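Local structure of transcriptional regulator kdgR (Escherichia coli, 1YSP) at residues P57-A62 against E90-S95; V66-R71 against Q78-V83; D10-E15 against R166-Q171. The protein represses transcription of the 2-keto-3-deoxygluconate transport and catabolism genes kdgT, kdgK and kdgA and of the aldolase gene eda, and is represented here by its C-terminal domain. All coordinates share one frame; numbering follows the deposited sequence.

Contact 1 (P57-A62 against E90-S95)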
# COMPACT_ATOMS: atom_id res chain seq x y z
N PRO A 57 5.60 -5.20 8.29
CA PRO A 57 6.61 -4.12 8.22
C PRO A 57 6.20 -2.98 7.27
O PRO A 57 5.53 -3.22 6.25
CB PRO A 57 7.84 -4.84 7.66
CG PRO A 57 7.65 -6.29 8.04
CD PRO A 57 6.15 -6.50 7.85
N LEU A 58 6.67 -1.79 7.57
CA LEU A 58 6.45 -0.63 6.69
C LEU A 58 7.32 -0.73 5.40
O LEU A 58 6.98 -0.20 4.36
CB LEU A 58 6.85 0.63 7.46
CG LEU A 58 5.93 1.11 8.61
CD1 LEU A 58 6.58 2.28 9.29
CD2 LEU A 58 4.59 1.57 7.98
N TYR A 59 8.50 -1.36 5.52
CA TYR A 59 9.52 -1.22 4.44
C TYR A 59 9.39 -2.30 3.34
O TYR A 59 10.01 -2.19 2.26
CB TYR A 59 10.97 -1.29 5.06
CG TYR A 59 11.20 -2.51 5.93
CD1 TYR A 59 11.65 -3.73 5.37
CD2 TYR A 59 10.97 -2.47 7.33
CE1 TYR A 59 11.82 -4.89 6.17
CE2 TYR A 59 11.16 -3.62 8.14
CZ TYR A 59 11.57 -4.81 7.58
OH TYR A 59 11.76 -5.89 8.40
N SER A 60 8.60 -3.34 3.61
CA SER A 60 8.47 -4.50 2.69
C SER A 60 7.03 -4.71 2.15
O SER A 60 6.77 -5.73 1.44
CB SER A 60 8.86 -5.79 3.41
OG SER A 60 8.01 -6.02 4.55
N THR A 61 6.12 -3.80 2.51
CA THR A 61 4.72 -3.85 2.06
C THR A 61 4.44 -2.70 1.10
O THR A 61 5.03 -1.63 1.25
CB THR A 61 3.71 -3.79 3.25
OG1 THR A 61 3.87 -2.56 3.99
CG2 THR A 61 3.91 -4.99 4.14
N ALA A 62 3.57 -2.89 0.10
CA ALA A 62 3.21 -1.83 -0.81
C ALA A 62 2.46 -0.71 -0.02
O ALA A 62 2.69 0.47 -0.24
CB ALA A 62 2.35 -2.38 -2.02
N GLU A 90 15.42 -12.16 -0.95
CA GLU A 90 16.45 -11.55 -1.76
C GLU A 90 16.18 -10.06 -2.04
O GLU A 90 17.11 -9.22 -2.10
CB GLU A 90 16.52 -12.37 -3.07
CG GLU A 90 16.46 -13.92 -2.84
CD GLU A 90 15.11 -14.46 -2.34
OE1 GLU A 90 14.05 -14.02 -2.83
OE2 GLU A 90 15.09 -15.32 -1.45
N ARG A 91 14.91 -9.71 -2.23
CA ARG A 91 14.55 -8.36 -2.67
C ARG A 91 14.18 -7.35 -1.57
O ARG A 91 13.98 -6.16 -1.86
CB ARG A 91 13.38 -8.43 -3.68
CG ARG A 91 13.78 -9.05 -5.02
CD ARG A 91 12.64 -8.96 -6.04
NE ARG A 91 12.40 -7.57 -6.43
CZ ARG A 91 12.94 -6.97 -7.50
NH1 ARG A 91 13.75 -7.63 -8.33
NH2 ARG A 91 12.66 -5.69 -7.75
N THR A 92 14.09 -7.84 -0.34
CA THR A 92 13.69 -6.97 0.78
C THR A 92 14.65 -5.80 0.91
O THR A 92 15.90 -5.99 0.82
CB THR A 92 13.64 -7.69 2.14
OG1 THR A 92 12.95 -8.94 2.02
CG2 THR A 92 12.91 -6.75 3.15
N ILE A 93 14.09 -4.58 1.10
CA ILE A 93 14.86 -3.36 1.34
C ILE A 93 15.13 -3.34 2.86
O ILE A 93 14.18 -3.34 3.64
CB ILE A 93 14.07 -2.05 0.94
CG1 ILE A 93 13.78 -2.00 -0.57
CG2 ILE A 93 14.86 -0.84 1.39
CD1 ILE A 93 12.40 -1.37 -0.90
N THR A 94 16.39 -3.25 3.29
CA THR A 94 16.68 -3.49 4.72
C THR A 94 17.51 -2.42 5.41
O THR A 94 18.19 -2.71 6.43
CB THR A 94 17.36 -4.89 4.92
OG1 THR A 94 18.51 -4.99 4.06
CG2 THR A 94 16.36 -6.01 4.51
N SER A 95 17.40 -1.16 4.95
CA SER A 95 17.83 -0.02 5.76
C SER A 95 17.01 1.21 5.42
O SER A 95 16.46 1.31 4.31
CB SER A 95 19.31 0.33 5.51
OG SER A 95 19.60 0.67 4.15
O HOH W 1 11.40 -4.25 0.99
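Y59 meets T92 and I93 where two loops of the GAF-like IclR C-terminal domain come together, one following strand 55-57 and the other leading into helix 96-109. The methyl CG2 of T92 comes in at the edge of the tyrosine ring, near its plane, 3.7 Å from CE1 of Y59. Next to it the carbonyl oxygen I93 O approaches the ring obliquely, 3.1 Å from CD1 of Y59. This oxygen is buried here with no hydrogen-bonding partner in the model; the polarised C-H at CD1 probably compensates it only weakly.

No direct hydrogen bond joins the two loops; water 1 makes the polar link instead. It donates to Y59 O at 2.8 Å and accepts from I93 N at 2.7 Å, tying the backbones together beside the side-chain contact. CD1 of I93 also lies near Y59 O, and I93 continues onto A98, L99 and V102 of helix 96-109.

The ring of Y59 is turned toward the second loop by a chi1 of 52°, which places CG between the backbone N and the carbonyl carbon. P57 CB rests 3.6 Å above one face of the ring, toward its rim, while the phenol OH is hydrogen-bonded to the backbone N of K86 and the ring meets that of Y85 with the planes inclined. T92 is anchored at its other branch: OG1 bonds to E117 O and to T89 N, leaving CG2 for the tyrosine.

The turn carrying Y59 is itself fastened by T61, the N-cap of helix 62-69. Its OG1 pairs with G64 N and also donates to P57 O at 2.9 Å, in the carbonyl plane, with a C=O...OG1 angle of 155°.

Contact 2 (V66-R71 against Q78-V83)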
# COMPACT_ATOMS: atom_id res chain seq x y z
N VAL A 66 3.42 3.41 0.65
CA VAL A 66 2.60 4.59 0.35
C VAL A 66 2.23 5.40 1.58
O VAL A 66 1.99 6.60 1.45
CB VAL A 66 1.29 4.27 -0.54
CG1 VAL A 66 1.64 3.47 -1.87
CG2 VAL A 66 0.22 3.65 0.26
N LEU A 67 2.20 4.78 2.76
CA LEU A 67 1.93 5.49 4.05
C LEU A 67 3.09 6.39 4.48
O LEU A 67 2.90 7.33 5.27
CB LEU A 67 1.63 4.53 5.17
CG LEU A 67 0.27 3.84 5.17
CD1 LEU A 67 0.34 2.59 6.05
CD2 LEU A 67 -0.83 4.83 5.65
N LEU A 68 4.26 6.08 3.97
CA LEU A 68 5.47 6.90 4.18
C LEU A 68 5.85 7.86 3.10
O LEU A 68 6.48 8.90 3.41
CB LEU A 68 6.70 5.98 4.44
CG LEU A 68 6.58 5.02 5.63
CD1 LEU A 68 7.86 4.08 5.74
CD2 LEU A 68 6.31 5.72 7.01
N ALA A 69 5.58 7.54 1.82
CA ALA A 69 6.14 8.27 0.68
C ALA A 69 5.77 9.76 0.57
O ALA A 69 6.57 10.54 0.09
CB ALA A 69 5.90 7.55 -0.66
N TRP A 70 4.59 10.13 1.02
CA TRP A 70 4.19 11.56 0.94
C TRP A 70 4.47 12.34 2.25
O TRP A 70 4.13 13.55 2.36
CB TRP A 70 2.70 11.67 0.55
CG TRP A 70 2.44 11.36 -0.92
CD1 TRP A 70 2.31 12.27 -1.92
CD2 TRP A 70 2.31 10.06 -1.53
NE1 TRP A 70 2.15 11.63 -3.13
CE2 TRP A 70 2.11 10.27 -2.91
CE3 TRP A 70 2.35 8.75 -1.05
CZ2 TRP A 70 1.95 9.22 -3.81
CZ3 TRP A 70 2.17 7.69 -1.95
CH2 TRP A 70 1.99 7.95 -3.32
N ARG A 71 5.07 11.68 3.23
CA ARG A 71 5.25 12.26 4.57
C ARG A 71 6.48 13.12 4.64
O ARG A 71 7.40 12.97 3.83
CB ARG A 71 5.36 11.19 5.65
CG ARG A 71 4.08 10.69 6.15
CD ARG A 71 4.34 10.04 7.46
NE ARG A 71 3.45 8.93 7.68
CZ ARG A 71 2.27 9.01 8.29
NH1 ARG A 71 1.54 7.91 8.42
NH2 ARG A 71 1.81 10.16 8.77
N GLN A 78 11.97 9.58 11.79
CA GLN A 78 11.42 9.37 13.15
C GLN A 78 10.65 8.05 13.32
O GLN A 78 10.95 7.24 14.21
CB GLN A 78 10.55 10.57 13.57
CG GLN A 78 9.75 10.37 14.87
CD GLN A 78 8.96 11.63 15.34
OE1 GLN A 78 8.29 12.32 14.54
NE2 GLN A 78 9.02 11.89 16.66
N ILE A 79 9.64 7.85 12.47
CA ILE A 79 8.88 6.59 12.46
C ILE A 79 9.84 5.37 12.34
O ILE A 79 9.73 4.40 13.08
CB ILE A 79 7.85 6.58 11.30
CG1 ILE A 79 6.77 7.66 11.50
CG2 ILE A 79 7.19 5.20 11.18
CD1 ILE A 79 6.09 8.11 10.18
N LEU A 80 10.80 5.45 11.42
CA LEU A 80 11.66 4.29 11.14
C LEU A 80 12.80 4.07 12.15
O LEU A 80 13.47 3.02 12.14
CB LEU A 80 12.24 4.41 9.73
CG LEU A 80 11.19 4.37 8.62
CD1 LEU A 80 11.95 4.61 7.32
CD2 LEU A 80 10.46 3.06 8.64
N GLU A 81 12.99 5.03 13.05
CA GLU A 81 14.06 4.92 14.08
C GLU A 81 14.06 3.62 14.87
O GLU A 81 15.11 3.02 15.09
CB GLU A 81 13.97 6.10 15.05
CG GLU A 81 14.83 7.24 14.63
CD GLU A 81 16.28 7.03 15.03
OE1 GLU A 81 16.67 7.56 16.11
OE2 GLU A 81 17.02 6.33 14.30
N GLY A 82 12.87 3.20 15.28
CA GLY A 82 12.71 2.02 16.12
C GLY A 82 12.78 0.67 15.40
O GLY A 82 13.06 -0.36 16.04
N VAL A 83 12.59 0.70 14.08
CA VAL A 83 12.48 -0.50 13.26
C VAL A 83 13.77 -1.30 13.25
O VAL A 83 14.85 -0.75 13.03
CB VAL A 83 12.05 -0.13 11.81
CG1 VAL A 83 11.95 -1.38 10.94
CG2 VAL A 83 10.69 0.61 11.81
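L68 divides its two methyl groups between consecutive residues of the second helix. CD1 meets CD2 of L80 tip to tip at 4.0 Å. CD2 touches CD1 of I79 at the same separation of 4.0 Å, but here the side chains slide past one another in opposite directions. With CG anti to the carbonyl carbon, chi1 -58°, and chi2 at 177°, L68 offers one methyl to each of these neighbours.

R71 approaches from another direction. Its side chain crosses that of I79 at about a right angle, and the isoleucine CD1 lies 3.7 Å from NE and 3.8 Å from CD of R71. The contact therefore falls on the aliphatic stem and the root of the guanidinium, while NH2 makes a long, weak ion pair with E75. I79 CD1 is thus shared by L68 and R71.

The leucines run on into the interior, L68 onto L103 and L80 onto L99, both of helix 96-109. R71 N bonds to L68 O and V83 N to L80 O, each at 3.1 Å.

Apolar side chains thus bring together two short successive helices, 62-69 and 73-80, in the helical segment that follows strand 55-57, outermost in the sheet of this chain, and precedes helix 96-109 in the GAF-like IclR C-terminal domain.

Contact 3 (D10-E15 against R166-Q171). With SO4 (sulfate ion), chain B.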
# COMPACT_ATOMS: atom_id res chain seq x y z
N ASP A 10 -15.02 -0.25 1.69
CA ASP A 10 -15.63 -1.57 1.50
C ASP A 10 -16.30 -1.67 0.13
O ASP A 10 -16.15 -2.71 -0.57
CB ASP A 10 -16.64 -1.88 2.63
CG ASP A 10 -17.43 -3.16 2.35
OD1 ASP A 10 -16.83 -4.27 2.37
OD2 ASP A 10 -18.66 -3.04 2.07
N ILE A 11 -17.03 -0.61 -0.25
CA ILE A 11 -17.70 -0.52 -1.54
C ILE A 11 -16.75 -0.56 -2.73
O ILE A 11 -16.95 -1.28 -3.71
CB ILE A 11 -18.62 0.79 -1.60
CG1 ILE A 11 -19.77 0.63 -0.59
CG2 ILE A 11 -19.13 1.06 -3.01
CD1 ILE A 11 -20.28 1.97 -0.01
N GLN A 12 -15.68 0.23 -2.64
CA GLN A 12 -14.74 0.33 -3.74
C GLN A 12 -13.86 -0.91 -3.84
O GLN A 12 -13.45 -1.31 -4.96
CB GLN A 12 -13.90 1.61 -3.61
CG GLN A 12 -14.73 2.89 -3.64
CD GLN A 12 -15.51 3.05 -4.92
OE1 GLN A 12 -15.03 2.69 -6.00
NE2 GLN A 12 -16.74 3.58 -4.81
N MET A 13 -13.60 -1.53 -2.70
CA MET A 13 -12.82 -2.80 -2.66
C MET A 13 -13.61 -3.96 -3.26
O MET A 13 -13.09 -4.80 -4.00
CB MET A 13 -12.39 -3.10 -1.25
CG MET A 13 -11.30 -2.11 -0.70
SD MET A 13 -11.07 -2.26 1.09
CE MET A 13 -10.24 -3.84 1.25
N ARG A 14 -14.91 -4.01 -2.93
CA ARG A 14 -15.77 -5.03 -3.56
C ARG A 14 -15.83 -4.83 -5.07
O ARG A 14 -15.74 -5.82 -5.82
CB ARG A 14 -17.16 -5.10 -2.89
CG ARG A 14 -17.11 -5.63 -1.44
CD ARG A 14 -18.39 -5.27 -0.60
NE ARG A 14 -18.30 -5.92 0.70
CZ ARG A 14 -18.73 -7.14 0.98
NH1 ARG A 14 -19.37 -7.87 0.08
NH2 ARG A 14 -18.53 -7.63 2.18
N GLU A 15 -15.88 -3.58 -5.52
CA GLU A 15 -15.76 -3.24 -6.94
C GLU A 15 -14.42 -3.70 -7.64
O GLU A 15 -14.41 -4.28 -8.74
CB GLU A 15 -16.06 -1.76 -7.17
CG GLU A 15 -15.99 -1.29 -8.62
CD GLU A 15 -17.23 -1.65 -9.47
OE1 GLU A 15 -18.03 -2.56 -9.14
OE2 GLU A 15 -17.39 -0.98 -10.49
N ARG A 166 -9.55 7.60 -5.19
CA ARG A 166 -10.04 8.95 -5.32
C ARG A 166 -11.47 9.09 -4.83
O ARG A 166 -11.80 10.08 -4.17
CB ARG A 166 -9.83 9.44 -6.74
CG ARG A 166 -8.40 9.93 -6.93
CD ARG A 166 -7.92 9.72 -8.33
NE ARG A 166 -6.50 10.04 -8.46
CZ ARG A 166 -5.69 9.50 -9.37
NH1 ARG A 166 -6.15 8.59 -10.22
NH2 ARG A 166 -4.41 9.85 -9.41
N LYS A 167 -12.30 8.08 -5.10
CA LYS A 167 -13.69 8.05 -4.58
C LYS A 167 -13.70 7.98 -3.05
O LYS A 167 -14.40 8.78 -2.36
CB LYS A 167 -14.50 6.91 -5.24
CG LYS A 167 -14.70 7.07 -6.76
CD LYS A 167 -15.64 5.94 -7.33
CE LYS A 167 -16.09 6.27 -8.75
NZ LYS A 167 -16.41 4.96 -9.43
N ILE A 168 -12.91 7.07 -2.48
CA ILE A 168 -12.84 6.97 -1.01
C ILE A 168 -12.40 8.30 -0.36
O ILE A 168 -12.99 8.75 0.65
CB ILE A 168 -11.86 5.87 -0.55
CG1 ILE A 168 -12.29 4.48 -1.07
CG2 ILE A 168 -11.74 5.83 1.00
CD1 ILE A 168 -11.14 3.37 -0.86
N SER A 169 -11.35 8.88 -0.93
CA SER A 169 -10.81 10.20 -0.50
C SER A 169 -11.83 11.32 -0.62
O SER A 169 -12.04 12.10 0.32
CB SER A 169 -9.54 10.52 -1.29
OG SER A 169 -8.51 9.59 -0.89
N ALA A 170 -12.49 11.39 -1.78
CA ALA A 170 -13.61 12.34 -1.97
C ALA A 170 -14.71 12.20 -0.90
O ALA A 170 -15.22 13.21 -0.37
CB ALA A 170 -14.21 12.19 -3.38
N GLN A 171 -15.05 10.96 -0.57
CA GLN A 171 -16.03 10.69 0.46
C GLN A 171 -15.51 10.99 1.89
O GLN A 171 -16.31 11.09 2.81
CB GLN A 171 -16.59 9.25 0.29
CG GLN A 171 -17.40 9.07 -1.00
CD GLN A 171 -17.53 7.61 -1.48
OE1 GLN A 171 -17.42 6.67 -0.71
NE2 GLN A 171 -17.80 7.45 -2.76
S SO4 B . -19.46 2.44 -7.47
O1 SO4 B . -20.47 2.05 -8.47
O2 SO4 B . -18.21 1.63 -7.67
O3 SO4 B . -19.15 3.79 -7.64
O4 SO4 B . -19.98 2.21 -6.08
O HOH W 2 -18.17 4.16 -2.28
O HOH W 3 -14.52 2.75 -8.56
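Q12 reaches the helix of K167 and Q171 through a pair of waters, one at each end of its amide, and no direct hydrogen bond crosses the contact. Water 3 donates to Q12 OE1 at 2.6 Å and accepts from K167 NZ at 3.0 Å. Water 2 accepts from Q12 NE2 at 3.0 Å and donates to Q171 OE1 at 3.1 Å; that oxygen also pairs with S8. The two bridges are consistent with this orientation of the amide and probably help to hold its rotation.

A bend at chi2, -60°, turns the amide so that Q12 crosses K167 at about a right angle. The lysine CD lies 3.6 Å from both Q12 OE1 and NE2, while the rest of its chain runs on extended. Deeper in the interface the stems of Q12 and I168 run past each other in opposite directions, CG of Q12 3.9 Å from CG1 of I168. With an alanine here, the two waters would probably lose their anchor on helix 4-20, and a gap would open beside I168 CG1 and K167 CD.

Beyond K167 a sulfate, probably from the crystallisation liquor, takes a weak hydrogen bond of 3.5 Å from NZ to its O3, and CG2 of I11 lies near its O4. On the first helix R14 NE makes a salt bridge to D10 OD1, meeting it on the syn side but tilted out of the carboxylate plane, with an N-H...O angle of 163°; H38 NE2 is a second partner of this oxygen.

The contact joins the domain's first and last helices, 4-20 and 151-172. I168 packs on L5 and A9 of helix 4-20 and on L140 of strand 136-142, while M13 reaches I24 and L26 of strand 24-30 and H38 and I40 of strand 33-40.

In the fold
From the N terminus, helix 4-20 supplies the first half of contact 3, which closes only when the chain reaches helix 151-172; nearly the whole domain, including the antiparallel sheet, lies within that loop. After strand 55-57 the chain enters contact 1, whose loop ends just before helix 96-109. Contact 2 nests within contact 1, joining helices 62-69 and 73-80. These two inner contacts adjoin: L58 CD1 lies 3.5 Å from I79 CG2, and Y59 packs on V83, so they share one apolar region. Contact 3 lies on the opposite side of the chain's centre, its centre about 27 Å from that of contact 1 and 25 Å from that of contact 2.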